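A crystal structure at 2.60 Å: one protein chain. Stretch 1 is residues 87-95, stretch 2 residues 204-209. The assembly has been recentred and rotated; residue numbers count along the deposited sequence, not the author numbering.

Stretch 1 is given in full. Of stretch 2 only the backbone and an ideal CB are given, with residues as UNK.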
ATOM      1  N   SER A  87       3.584  -6.891  13.700  1.00 28.78           N
ATOM      2  CA  SER A  87       4.536  -5.791  13.773  1.00 30.92           C
ATOM      3  C   SER A  87       5.137  -5.499  15.131  1.00 31.08           C
ATOM      4  O   SER A  87       4.453  -5.193  16.117  1.00 31.62           O
ATOM      5  CB  SER A  87       3.903  -4.498  13.223  1.00 32.40           C
ATOM      6  OG  SER A  87       3.130  -4.734  12.069  1.00 35.08           O
ATOM      7  N   GLY A  88       6.461  -5.410  15.223  1.00 32.08           N
ATOM      8  CA  GLY A  88       7.053  -4.977  16.515  1.00 35.13           C
ATOM      9  C   GLY A  88       6.634  -3.530  16.802  1.00 37.81           C
ATOM     10  O   GLY A  88       6.892  -2.611  16.009  1.00 37.13           O
ATOM     11  N   LEU A  89       5.965  -3.314  17.940  1.00 38.93           N
ATOM     12  CA  LEU A  89       5.444  -1.999  18.292  1.00 39.19           C
ATOM     13  C   LEU A  89       6.320  -0.851  17.817  1.00 38.66           C
ATOM     14  O   LEU A  89       7.411  -0.651  18.355  1.00 40.30           O
ATOM     15  CB  LEU A  89       5.198  -1.889  19.779  1.00 42.25           C
ATOM     16  CG  LEU A  89       3.827  -2.167  20.366  1.00 46.51           C
ATOM     17  CD1 LEU A  89       2.698  -1.997  19.368  1.00 44.63           C
ATOM     18  CD2 LEU A  89       3.747  -3.553  21.008  1.00 46.48           C
ATOM     19  N   PRO A  90       5.873  -0.096  16.833  1.00 37.76           N
ATOM     20  CA  PRO A  90       6.631   1.040  16.308  1.00 37.54           C
ATOM     21  C   PRO A  90       6.364   2.272  17.168  1.00 38.40           C
ATOM     22  O   PRO A  90       5.464   2.253  18.013  1.00 36.58           O
ATOM     23  CB  PRO A  90       6.052   1.224  14.914  1.00 36.75           C
ATOM     24  CG  PRO A  90       4.670   0.692  14.968  1.00 34.89           C
ATOM     25  CD  PRO A  90       4.577  -0.252  16.130  1.00 36.59           C
ATOM     26  N   LYS A  91       7.113   3.341  16.957  1.00 39.54           N
ATOM     27  CA  LYS A  91       6.921   4.551  17.735  1.00 41.40           C
ATOM     28  C   LYS A  91       5.878   5.469  17.104  1.00 43.47           C
ATOM     29  O   LYS A  91       5.170   5.096  16.168  1.00 43.64           O
ATOM     30  CB  LYS A  91       8.229   5.252  17.995  1.00 43.38           C
ATOM     31  CG  LYS A  91       9.048   5.726  16.835  1.00 47.29           C
ATOM     32  CD  LYS A  91      10.179   6.661  17.241  1.00 49.47           C
ATOM     33  CE  LYS A  91      10.910   6.179  18.490  1.00 49.29           C
ATOM     34  NZ  LYS A  91      11.235   4.735  18.422  1.00 46.88           N
ATOM     35  N   GLY A  92       5.742   6.671  17.671  1.00 44.21           N
ATOM     36  CA  GLY A  92       4.778   7.641  17.160  1.00 42.97           C
ATOM     37  C   GLY A  92       3.440   6.936  16.953  1.00 42.35           C
ATOM     38  O   GLY A  92       3.016   6.150  17.795  1.00 43.15           O
ATOM     39  N   ASP A  93       2.814   7.198  15.831  1.00 41.89           N
ATOM     40  CA  ASP A  93       1.570   6.577  15.447  1.00 42.40           C
ATOM     41  C   ASP A  93       1.711   5.735  14.176  1.00 42.10           C
ATOM     42  O   ASP A  93       0.725   5.581  13.437  1.00 42.94           O
ATOM     43  CB  ASP A  93       0.521   7.666  15.155  1.00 50.36           C
ATOM     44  CG  ASP A  93      -0.085   8.214  16.427  1.00 57.09           C
ATOM     45  OD1 ASP A  93      -0.762   7.448  17.146  1.00 57.56           O
ATOM     46  OD2 ASP A  93       0.139   9.416  16.716  1.00 63.34           O
ATOM     47  N   LYS A  94       2.834   5.059  13.968  1.00 39.86           N
ATOM     48  CA  LYS A  94       3.071   4.258  12.781  1.00 36.20           C
ATOM     49  C   LYS A  94       2.204   3.022  12.692  1.00 34.48           C
ATOM     50  O   LYS A  94       1.892   2.529  11.595  1.00 33.43           O
ATOM     51  CB  LYS A  94       4.559   3.904  12.693  1.00 34.01           C
ATOM     52  CG  LYS A  94       5.463   5.102  12.498  1.00 31.00           C
ATOM     53  CD  LYS A  94       6.872   4.806  12.978  1.00 33.39           C
ATOM     54  CE  LYS A  94       7.835   5.911  12.596  1.00 31.67           C
ATOM     55  NZ  LYS A  94       9.061   5.905  13.425  1.00 33.44           N
ATOM     56  N   LEU A  95       1.717   2.539  13.836  1.00 32.39           N
ATOM     57  CA  LEU A  95       0.848   1.375  13.842  1.00 31.01           C
ATOM     58  C   LEU A  95      -0.486   1.663  13.178  1.00 33.00           C
ATOM     59  O   LEU A  95      -1.025   0.788  12.494  1.00 34.86           O
ATOM     60  CB  LEU A  95       0.646   0.790  15.203  1.00 24.32           C
ATOM     61  CG  LEU A  95       0.758  -0.695  15.424  1.00 26.32           C
ATOM     62  CD1 LEU A  95      -0.202  -1.151  16.523  1.00 28.53           C
ATOM     63  CD2 LEU A  95       0.578  -1.534  14.179  1.00 26.65           C
ATOM     64  N   UNK A 204       6.399 -11.497   9.953  1.00 31.66           N
ATOM     65  CA  UNK A 204       6.711 -10.643  11.116  1.00 30.29           C
ATOM     66  C   UNK A 204       7.747  -9.618  10.760  1.00 30.49           C
ATOM     67  O   UNK A 204       8.716  -9.884  10.049  1.00 30.52           O
ATOM     68  CB  UNK A 204       7.200 -11.480  12.300  1.00 30.29           C
ATOM     69  N   UNK A 205       7.540  -8.382  11.230  1.00 31.18           N
ATOM     70  CA  UNK A 205       8.485  -7.290  10.976  1.00 30.64           C
ATOM     71  C   UNK A 205       9.076  -6.771  12.279  1.00 31.16           C
ATOM     72  O   UNK A 205       8.374  -6.766  13.303  1.00 33.34           O
ATOM     73  CB  UNK A 205       7.799  -6.150  10.221  1.00 30.64           C
ATOM     74  N   UNK A 206      10.255  -6.195  12.270  1.00 31.63           N
ATOM     75  CA  UNK A 206      10.792  -5.649  13.541  1.00 35.61           C
ATOM     76  C   UNK A 206      10.429  -4.157  13.607  1.00 36.91           C
ATOM     77  O   UNK A 206       9.864  -3.640  12.655  1.00 36.14           O
ATOM     78  CB  UNK A 206      12.306  -5.847  13.640  1.00 35.61           C
ATOM     79  N   UNK A 207      10.786  -3.509  14.700  1.00 37.02           N
ATOM     80  CA  UNK A 207      10.511  -2.087  14.912  1.00 37.51           C
ATOM     81  C   UNK A 207      11.637  -1.237  14.341  1.00 38.76           C
ATOM     82  O   UNK A 207      12.503  -1.792  13.656  1.00 37.13           O
ATOM     83  CB  UNK A 207      10.325  -1.788  16.401  1.00 37.51           C
ATOM     84  N   UNK A 208      11.590   0.076  14.511  1.00 40.00           N
ATOM     85  CA  UNK A 208      12.626   0.967  13.993  1.00 42.35           C
ATOM     86  C   UNK A 208      14.017   0.372  14.180  1.00 44.28           C
ATOM     87  O   UNK A 208      14.868   0.395  13.297  1.00 44.14           O
ATOM     88  CB  UNK A 208      12.545   2.331  14.681  1.00 42.35           C
ATOM     89  N   UNK A 209      14.297  -0.087  15.409  1.00 45.76           N
ATOM     90  CA  UNK A 209      15.554  -0.742  15.681  1.00 46.83           C
ATOM     91  C   UNK A 209      15.724  -1.993  14.830  1.00 47.72           C
ATOM     92  O   UNK A 209      16.852  -2.284  14.420  1.00 49.37           O
ATOM     93  CB  UNK A 209      15.654  -1.093  17.167  1.00 46.83           C
TER

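Position 204 lies on a strand, with phi/psi of -106/138°, and its CA-to-CB bond points sideways to stretch 1. No atom of stretch 1 comes within 5.5 Å of the ideal CB, so the visible atoms favour no particular side chain; the extended backbone would suit a beta-branched residue, among many others. The deposited residue is Val204.

At position 205 the strand runs parallel to stretch 1, and its CA lies 5.1 Å from the CA of Ser87. The carbonyl does the joining: Gly88 N donates a hydrogen bond to O of residue 205 over 3.0 Å, with an N-H...acceptor angle of 156°. Because this bond uses backbone atoms alone, it leaves the side chain free to vary. The ideal CB lies on the same face of the sheet as the side chain of Ser87, 4.8 Å from Ser87 CA, and small, branched or aromatic residues could all follow it. Phe205 is found, with chi1 in the m well, its ring extending beyond CB on the face it shares with Ser87.

Position 206 has left the strand. Its CB direction leads away from stretch 1, and phi/psi of -94/178° does not demand glycine, so many residues would fit as far as stretch 1 is concerned. It is Gly206.

At position 207 the ideal CB points sideways, 3.6 Å from Gly88 O and 3.7 Å from Leu89 O. A compact side chain is the natural choice beside these carbonyls, and phi of -88° is within reach of proline. Pro207 packs its CB 3.7 Å from Gly88 O. Across from it, Gly88 leaves room for the ring: an ideal CB there would come within 3.0 Å of Pro207 CD, a tight approach.

Position 208 points its CB toward stretch 1, 4.6 Å from Lys91 NZ and 5.1 Å from Lys94 NZ. With two amino groups and the backbone N-H of Lys91 on offer, an acidic side chain is strongly suggested; a neutral acceptor such as glutamine could also serve, without the charge. Glu208 reaches in with chi1 m and chi2 p. Its OE2 accepts a hydrogen bond from Lys91 N at 3.0 Å, nearly straight at 171°, and forms a salt bridge with Lys94 NZ at 2.7 Å. A longer salt bridge joins OE1 to Lys91 NZ at 3.9 Å. One carboxylate thus gathers the loop and the start of the helix.

Position 209 turns sideways into space free of stretch 1, and its helical phi/psi of -61/-39° would admit most residues. Gly209 occupies it.

Stretch 2 204-209: VFGPEG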
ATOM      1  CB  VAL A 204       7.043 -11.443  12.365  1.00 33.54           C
ATOM      2  CG1 VAL A 204       6.821 -12.938  12.164  1.00 33.10           C
ATOM      3  CG2 VAL A 204       8.431 -11.170  12.922  1.00 32.92           C
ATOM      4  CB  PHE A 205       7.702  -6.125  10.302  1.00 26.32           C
ATOM      5  CG  PHE A 205       6.976  -6.569   9.068  1.00 20.11           C
ATOM      6  CD1 PHE A 205       5.707  -7.089   9.155  1.00 18.51           C
ATOM      7  CD2 PHE A 205       7.588  -6.472   7.832  1.00 19.97           C
ATOM      8  CE1 PHE A 205       5.060  -7.555   8.033  1.00 22.65           C
ATOM      9  CE2 PHE A 205       6.933  -6.905   6.693  1.00 22.31           C
ATOM     10  CZ  PHE A 205       5.656  -7.421   6.795  1.00 23.72           C
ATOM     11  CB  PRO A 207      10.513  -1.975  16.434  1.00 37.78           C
ATOM     12  CG  PRO A 207      11.520  -2.989  16.873  1.00 36.12           C
ATOM     13  CD  PRO A 207      11.376  -4.132  15.898  1.00 36.31           C
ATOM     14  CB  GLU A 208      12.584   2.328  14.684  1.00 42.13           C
ATOM     15  CG  GLU A 208      11.403   3.206  14.344  1.00 42.46           C
ATOM     16  CD  GLU A 208      10.121   2.873  15.054  1.00 39.52           C
ATOM     17  OE1 GLU A 208      10.092   1.945  15.873  1.00 38.50           O
ATOM     18  OE2 GLU A 208       9.091   3.529  14.763  1.00 40.83           O
TER
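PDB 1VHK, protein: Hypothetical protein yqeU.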